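Local coordinates for protein glyceraldehyde-3-phosphate dehydrogenase (Sulfolobus solfataricus, PDB 1B7G) that catalyses the phosphorylating oxidation of D-glyceraldehyde 3-phosphate in glycolysis, using NAD or NADP with a marked preference for NADP, at residues Ala311-Ser315 and Met316-Ser320; Ile57-Phe60 and Glu61-Gly64; Ile117-Ala121 and Leu122-Asn126. The protein carries 1 engineered substitution. All coordinates share one frame; numbering follows the deposited sequence.

Along the chain the order is interaction 2, interaction 3, interaction 1. Residues 57-64 end a short helix that follows edge strand 50-51 of the parallel sheet in the Rossmann-type nucleotide-binding domain. Strand 118-119, at the other edge of that sheet, leads into helix 121-128 in interaction 3, and interaction 1 ends helix 304-315. Interactions 1 and 3 have centres about 11 Å apart and touch: Tyr-125 OH lies 2.8 Å from Met-319 O, probably a hydrogen bond, and Phe-119 packs on Ala-311. Interaction 2 is remote: its centre is about 36 Å from that of interaction 1 and about 39 Å from that of interaction 3. The late helix 304-315 is thus joined to the far edge of the nucleotide-binding sheet.

Interaction 1. Residues Ala311-Ser315 and Met316-Ser320; sequences AIRAS and MKLMS
Met-316, the first residue to leave helical backbone angles, still gives its N-H to Ile-312 O, with N 3.0 Å from that oxygen and nearly along the C=O axis. The chain then wraps over the helix end. Leu-318 N gives an almost straight bond (169°) to Arg-313 O, while Lys-317 N reaches Ala-314 O from above the carbonyl plane. With positive phi (52°) at Lys-317 as the C-prime residue, this is a Schellman motif closing helix 304-315. Leu-318 folds back across the Arg-313 side chain at about a right angle, its CD1 4.0 Å from Arg-313 CG. Met-319 bends at chi3 (76°), which brings its methyl CE to 3.4 Å from Arg-313 CD; CE also lies beside NE, oblique to the guanidinium. Leu-318 and Met-319 therefore pack along the aliphatic part of this buried arginine, while its charged end is held by a salt bridge to Asp-25 and by hydrogen bonds to Gln-23, Ser-324 and Thr-328. Met-316 CG packs 4.4 Å from Ile-312 CG2. Ser-315 OG hydrogen-bonds Lys-131 O, and Ser-320 OG caps the next helix at Asp-323 N.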
loop_
_atom_site.group_PDB
_atom_site.type_symbol
_atom_site.label_atom_id
_atom_site.label_comp_id
_atom_site.label_asym_id
_atom_site.label_seq_id
_atom_site.Cartn_x
_atom_site.Cartn_y
_atom_site.Cartn_z
ATOM N N ALA A 311 21.385 -11.911 -9.951
ATOM C CA ALA A 311 22.730 -11.868 -9.465
ATOM C C ALA A 311 23.083 -13.237 -8.835
ATOM O O ALA A 311 24.235 -13.663 -8.951
ATOM C CB ALA A 311 23.015 -10.745 -8.483
ATOM N N ILE A 312 22.143 -13.819 -8.103
ATOM C CA ILE A 312 22.388 -15.150 -7.528
ATOM C C ILE A 312 22.719 -16.113 -8.667
ATOM O O ILE A 312 23.717 -16.806 -8.643
ATOM C CB ILE A 312 21.167 -15.666 -6.751
ATOM C CG1 ILE A 312 21.033 -14.910 -5.420
ATOM C CG2 ILE A 312 21.281 -17.163 -6.499
ATOM C CD1 ILE A 312 19.649 -14.932 -4.793
ATOM N N ARG A 313 21.921 -16.096 -9.719
ATOM C CA ARG A 313 22.143 -16.992 -10.845
ATOM C C ARG A 313 23.456 -16.739 -11.540
ATOM O O ARG A 313 24.152 -17.721 -11.866
ATOM C CB ARG A 313 20.949 -16.950 -11.808
ATOM C CG ARG A 313 19.677 -17.409 -11.131
ATOM C CD ARG A 313 18.813 -18.282 -12.044
ATOM N NE ARG A 313 17.565 -18.645 -11.358
ATOM C CZ ARG A 313 16.486 -17.873 -11.291
ATOM N NH1 ARG A 313 16.440 -16.661 -11.880
ATOM N NH2 ARG A 313 15.449 -18.356 -10.614
ATOM N N ALA A 314 23.869 -15.464 -11.731
ATOM C CA ALA A 314 25.146 -15.174 -12.332
ATOM C C ALA A 314 26.323 -15.688 -11.500
ATOM O O ALA A 314 27.201 -16.415 -11.958
ATOM C CB ALA A 314 25.340 -13.671 -12.539
ATOM N N SER A 315 26.368 -15.286 -10.240
ATOM C CA SER A 315 27.407 -15.677 -9.323
ATOM C C SER A 315 27.590 -17.211 -9.294
ATOM O O SER A 315 28.720 -17.685 -9.305
ATOM C CB SER A 315 27.026 -15.241 -7.915
ATOM O OG SER A 315 28.019 -15.405 -6.955
ATOM N N MET A 316 26.472 -17.934 -9.221
ATOM C CA MET A 316 26.524 -19.396 -9.092
ATOM C C MET A 316 26.515 -20.092 -10.438
ATOM O O MET A 316 26.409 -21.315 -10.484
ATOM C CB MET A 316 25.329 -19.896 -8.292
ATOM C CG MET A 316 25.150 -19.288 -6.923
ATOM S SD MET A 316 26.493 -19.702 -5.797
ATOM C CE MET A 316 26.105 -21.437 -5.512
ATOM N N LYS A 317 26.578 -19.350 -11.527
ATOM C CA LYS A 317 26.636 -19.888 -12.881
ATOM C C LYS A 317 25.515 -20.895 -13.111
ATOM O O LYS A 317 25.726 -21.986 -13.661
ATOM C CB LYS A 317 28.018 -20.534 -13.070
ATOM C CG LYS A 317 29.180 -19.600 -12.756
ATOM C CD LYS A 317 30.524 -20.325 -12.728
ATOM C CE LYS A 317 30.706 -21.150 -11.459
ATOM N NZ LYS A 317 32.042 -21.843 -11.461
ATOM N N LEU A 318 24.284 -20.530 -12.750
ATOM C CA LEU A 318 23.169 -21.470 -12.857
ATOM C C LEU A 318 22.593 -21.613 -14.235
ATOM O O LEU A 318 22.089 -22.698 -14.561
ATOM C CB LEU A 318 22.049 -21.096 -11.876
ATOM C CG LEU A 318 22.414 -21.064 -10.406
ATOM C CD1 LEU A 318 21.206 -20.696 -9.551
ATOM C CD2 LEU A 318 22.989 -22.407 -9.923
ATOM N N MET A 319 22.642 -20.563 -15.056
ATOM C CA MET A 319 22.012 -20.555 -16.362
ATOM C C MET A 319 22.306 -19.245 -17.108
ATOM O O MET A 319 23.014 -18.389 -16.580
ATOM C CB MET A 319 20.491 -20.703 -16.232
ATOM C CG MET A 319 19.863 -19.526 -15.454
ATOM S SD MET A 319 18.099 -19.819 -15.235
ATOM C CE MET A 319 18.103 -21.035 -13.938
ATOM N N SER A 320 21.804 -19.122 -18.313
ATOM C CA SER A 320 22.147 -17.979 -19.153
ATOM C C SER A 320 21.458 -16.717 -18.603
ATOM O O SER A 320 20.526 -16.886 -17.834
ATOM C CB SER A 320 21.758 -18.225 -20.593
ATOM O OG SER A 320 20.366 -18.095 -20.837
#

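Interaction 2. Residues Ile57-Phe60 and Glu61-Gly64; sequences IKKF and EESG
Glu-61 N bonds to Ile-57 O as in a regular helix, after which the turns tighten: Glu-62 N donates to Lys-59 O, with only a weak second bond to Lys-58 O, and Ser-63 N donates to Phe-60 O. The Glu-62 and Ser-63 donors lie above the planes of the Lys-59 and Phe-60 carbonyls. Ile-57 and Glu-61 run side by side in the same direction, and the methyl CG2 of Ile-57 sits 3.6 Å from carboxylate carbon CD of Glu-61. Lys-59 crosses Glu-62 obliquely. The lysine kinks at chi2 (74°), which brings its CD methylene to 3.5 Å from Glu-62 OE1; NZ remains 4.0 Å from Glu-62 OE1, so the salt bridge is long, and both residues are exposed. Ser-63 CB points back to the helix, and its OG, set between the backbone N and carbonyl carbon (chi1 62°), lies very close to Phe-60 O, a doubtfully short approach, and accepts a bond from Ile-65 N. The Phe-60 ring is buried against Val-52 and Val-67, while Ser-63 O accepts a bond from Lys-252 of the second subunit. Gly-64, with phi 91°, is the first residue to leave helical backbone angles and the last of a type I beta turn from Glu-61, closed by a 3.0 Å bond from Gly-64 N to Glu-61 O. A positive-phi glycine thus ends this short surface helix of the nucleotide-binding domain.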
loop_
_atom_site.group_PDB
_atom_site.type_symbol
_atom_site.label_atom_id
_atom_site.label_comp_id
_atom_site.label_asym_id
_atom_site.label_seq_id
_atom_site.Cartn_x
_atom_site.Cartn_y
_atom_site.Cartn_z
ATOM N N ILE A 57 21.297 -12.129 20.473
ATOM C CA ILE A 57 20.439 -13.269 20.709
ATOM C C ILE A 57 19.567 -13.161 21.944
ATOM O O ILE A 57 18.349 -13.394 21.803
ATOM C CB ILE A 57 21.150 -14.644 20.685
ATOM C CG1 ILE A 57 21.893 -14.827 19.365
ATOM C CG2 ILE A 57 20.096 -15.738 20.877
ATOM C CD1 ILE A 57 22.049 -16.234 18.836
ATOM N N LYS A 58 20.107 -12.849 23.120
ATOM C CA LYS A 58 19.268 -12.777 24.321
ATOM C C LYS A 58 18.245 -11.659 24.283
ATOM O O LYS A 58 17.058 -11.913 24.561
ATOM C CB LYS A 58 20.090 -12.765 25.601
ATOM C CG LYS A 58 21.451 -12.113 25.522
ATOM C CD LYS A 58 22.362 -12.528 26.672
ATOM C CE LYS A 58 23.665 -11.739 26.638
ATOM N NZ LYS A 58 24.823 -12.524 27.141
ATOM N N LYS A 59 18.604 -10.449 23.859
ATOM C CA LYS A 59 17.601 -9.370 23.799
ATOM C C LYS A 59 16.523 -9.724 22.789
ATOM O O LYS A 59 15.330 -9.568 23.034
ATOM C CB LYS A 59 18.226 -8.021 23.487
ATOM C CG LYS A 59 17.264 -6.842 23.522
ATOM C CD LYS A 59 16.895 -6.475 24.950
ATOM C CE LYS A 59 16.243 -5.108 25.027
ATOM N NZ LYS A 59 16.467 -4.448 26.347
ATOM N N PHE A 60 16.946 -10.291 21.650
ATOM C CA PHE A 60 15.977 -10.728 20.648
ATOM C C PHE A 60 15.017 -11.748 21.245
ATOM O O PHE A 60 13.797 -11.677 21.077
ATOM C CB PHE A 60 16.691 -11.306 19.428
ATOM C CG PHE A 60 15.796 -11.457 18.230
ATOM C CD1 PHE A 60 14.977 -12.558 18.096
ATOM C CD2 PHE A 60 15.782 -10.488 17.228
ATOM C CE1 PHE A 60 14.156 -12.709 16.996
ATOM C CE2 PHE A 60 14.967 -10.641 16.129
ATOM C CZ PHE A 60 14.145 -11.745 16.000
ATOM N N GLU A 61 15.574 -12.689 22.013
ATOM C CA GLU A 61 14.778 -13.756 22.605
ATOM C C GLU A 61 13.837 -13.305 23.697
ATOM O O GLU A 61 12.791 -13.945 23.911
ATOM C CB GLU A 61 15.689 -14.905 23.044
ATOM C CG GLU A 61 16.291 -15.646 21.851
ATOM C CD GLU A 61 16.984 -16.937 22.248
ATOM O OE1 GLU A 61 17.513 -16.987 23.378
ATOM O OE2 GLU A 61 17.001 -17.882 21.424
ATOM N N GLU A 62 14.019 -12.099 24.248
ATOM C CA GLU A 62 13.052 -11.554 25.194
ATOM C C GLU A 62 11.676 -11.421 24.537
ATOM O O GLU A 62 10.667 -11.321 25.231
ATOM C CB GLU A 62 13.490 -10.197 25.743
ATOM C CG GLU A 62 14.671 -10.193 26.683
ATOM C CD GLU A 62 15.158 -8.826 27.113
ATOM O OE1 GLU A 62 14.418 -7.823 26.985
ATOM O OE2 GLU A 62 16.316 -8.721 27.596
ATOM N N SER A 63 11.607 -11.325 23.209
ATOM C CA SER A 63 10.365 -11.152 22.486
ATOM C C SER A 63 9.530 -12.417 22.375
ATOM O O SER A 63 8.361 -12.396 21.981
ATOM C CB SER A 63 10.685 -10.652 21.053
ATOM O OG SER A 63 11.458 -11.622 20.356
ATOM N N GLY A 64 10.162 -13.577 22.563
ATOM C CA GLY A 64 9.445 -14.835 22.413
ATOM C C GLY A 64 9.557 -15.343 20.984
ATOM O O GLY A 64 9.002 -16.401 20.668
#

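Interaction 3. Residues Ile117-Ala121 and Leu122-Asn126; sequences ISFSA and LCNYN
Asn-124 sets its CG between its backbone N and carbonyl carbon (chi1 70°), and chi2 of -24° turns the amide so that both ends meet the backbone of strand 118-119 and the residue after it. ND2 donates to Ser-118 O at 3.0 Å and 165°; ND2 lies in the carbonyl plane of Ser-118, and Ser-118 O lies in the plane of the Asn-124 amide. OD1 accepts from Ser-120 N at 3.2 Å, the donor somewhat tilted from the amide carbonyl plane. The backbone returns the connection: Ser-120 O takes both Asn-124 N and Cys-123 N, the latter at 2.9 Å from above the carbonyl plane. Ile-117 comes from the opposite direction and brings CD1 to 3.9 Å from Asn-124 ND2. Phe-119 and Tyr-125 both carry CG anti to the backbone N, which lays the two side chains alongside each other, with Tyr-125 CD2 at the edge of the phenylalanine ring, 4.0 Å from Phe-119 CE2. A water joins Ser-120 OG, 2.7 Å away, to Leu-122 N, which donates to it. The contact forms the strand-to-helix junction of the beta-alpha-beta unit 118-119, 121-128, 133-136. Helices 304-315 and 321-331 pack on Tyr-125, and the disulfide from Cys-123 to Cys-149 ties the start of helix 121-128 to helix 139-152, which begins at Cys-139, the probable catalytic nucleophile. Each polar atom of the buried amide has a backbone partner and its rotation is fixed, holding the helix start against the strand without any charged group across the contact.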
loop_
_atom_site.group_PDB
_atom_site.type_symbol
_atom_site.label_atom_id
_atom_site.label_comp_id
_atom_site.label_asym_id
_atom_site.label_seq_id
_atom_site.Cartn_x
_atom_site.Cartn_y
_atom_site.Cartn_z
ATOM N N ILE A 117 32.506 -7.259 -8.692
ATOM C CA ILE A 117 31.925 -6.568 -9.838
ATOM C C ILE A 117 30.607 -5.908 -9.408
ATOM O O ILE A 117 30.044 -6.343 -8.408
ATOM C CB ILE A 117 31.696 -7.559 -10.976
ATOM C CG1 ILE A 117 31.492 -6.850 -12.308
ATOM C CG2 ILE A 117 30.516 -8.491 -10.630
ATOM C CD1 ILE A 117 31.323 -7.745 -13.519
ATOM N N SER A 118 30.181 -4.879 -10.118
ATOM C CA SER A 118 28.829 -4.321 -9.832
ATOM C C SER A 118 27.957 -4.863 -10.953
ATOM O O SER A 118 28.489 -5.214 -12.013
ATOM C CB SER A 118 28.818 -2.777 -9.813
ATOM O OG SER A 118 29.552 -2.366 -8.687
ATOM N N PHE A 119 26.644 -4.870 -10.758
ATOM C CA PHE A 119 25.744 -5.568 -11.653
ATOM C C PHE A 119 24.411 -4.897 -11.883
ATOM O O PHE A 119 23.778 -4.358 -10.991
ATOM C CB PHE A 119 25.423 -6.918 -10.891
ATOM C CG PHE A 119 24.398 -7.834 -11.473
ATOM C CD1 PHE A 119 23.052 -7.703 -11.251
ATOM C CD2 PHE A 119 24.816 -8.960 -12.191
ATOM C CE1 PHE A 119 22.123 -8.581 -11.755
ATOM C CE2 PHE A 119 23.895 -9.851 -12.739
ATOM C CZ PHE A 119 22.538 -9.683 -12.510
ATOM N N SER A 120 23.850 -5.111 -13.039
ATOM C CA SER A 120 22.500 -4.858 -13.420
ATOM C C SER A 120 22.169 -5.869 -14.519
ATOM O O SER A 120 22.876 -5.793 -15.522
ATOM C CB SER A 120 22.253 -3.418 -13.901
ATOM O OG SER A 120 20.849 -3.122 -13.768
ATOM N N ALA A 121 21.154 -6.698 -14.376
ATOM C CA ALA A 121 20.891 -7.802 -15.280
ATOM C C ALA A 121 20.676 -7.441 -16.723
ATOM O O ALA A 121 21.101 -8.174 -17.613
ATOM C CB ALA A 121 19.722 -8.696 -14.815
ATOM N N LEU A 122 20.046 -6.330 -17.053
ATOM C CA LEU A 122 19.875 -5.898 -18.417
ATOM C C LEU A 122 21.200 -5.426 -19.022
ATOM O O LEU A 122 21.159 -5.082 -20.208
ATOM C CB LEU A 122 18.830 -4.790 -18.533
ATOM C CG LEU A 122 17.379 -5.223 -18.724
ATOM C CD1 LEU A 122 16.892 -6.019 -17.522
ATOM C CD2 LEU A 122 16.458 -4.035 -18.965
ATOM N N CYS A 123 22.301 -5.315 -18.287
ATOM C CA CYS A 123 23.512 -4.829 -18.891
ATOM C C CYS A 123 24.718 -5.777 -18.863
ATOM O O CYS A 123 25.392 -5.795 -19.886
ATOM C CB CYS A 123 24.045 -3.500 -18.269
ATOM S SG CYS A 123 22.806 -2.179 -18.262
ATOM N N ASN A 124 25.064 -6.411 -17.755
ATOM C CA ASN A 124 26.316 -7.157 -17.715
ATOM C C ASN A 124 26.257 -8.449 -16.928
ATOM O O ASN A 124 27.210 -8.826 -16.224
ATOM C CB ASN A 124 27.420 -6.219 -17.150
ATOM C CG ASN A 124 27.201 -5.950 -15.676
ATOM O OD1 ASN A 124 26.057 -6.061 -15.205
ATOM N ND2 ASN A 124 28.271 -5.686 -14.937
ATOM N N TYR A 125 25.164 -9.181 -17.063
ATOM C CA TYR A 125 25.067 -10.498 -16.403
ATOM C C TYR A 125 26.228 -11.403 -16.859
ATOM O O TYR A 125 26.935 -11.956 -16.023
ATOM C CB TYR A 125 23.738 -11.122 -16.783
ATOM C CG TYR A 125 23.449 -12.512 -16.264
ATOM C CD1 TYR A 125 23.989 -13.670 -16.868
ATOM C CD2 TYR A 125 22.613 -12.676 -15.193
ATOM C CE1 TYR A 125 23.668 -14.919 -16.353
ATOM C CE2 TYR A 125 22.269 -13.910 -14.694
ATOM C CZ TYR A 125 22.808 -15.053 -15.294
ATOM O OH TYR A 125 22.450 -16.273 -14.774
ATOM N N ASN A 126 26.474 -11.414 -18.172
ATOM C CA ASN A 126 27.565 -12.239 -18.708
ATOM C C ASN A 126 28.888 -11.896 -18.075
ATOM O O ASN A 126 29.671 -12.806 -17.762
ATOM C CB ASN A 126 27.646 -12.203 -20.225
ATOM C CG ASN A 126 26.472 -12.812 -20.916
ATOM O OD1 ASN A 126 25.782 -13.650 -20.325
ATOM N ND2 ASN A 126 26.127 -12.374 -22.136
HETATM O O HOH W 1 18.735 -4.226 -14.969
#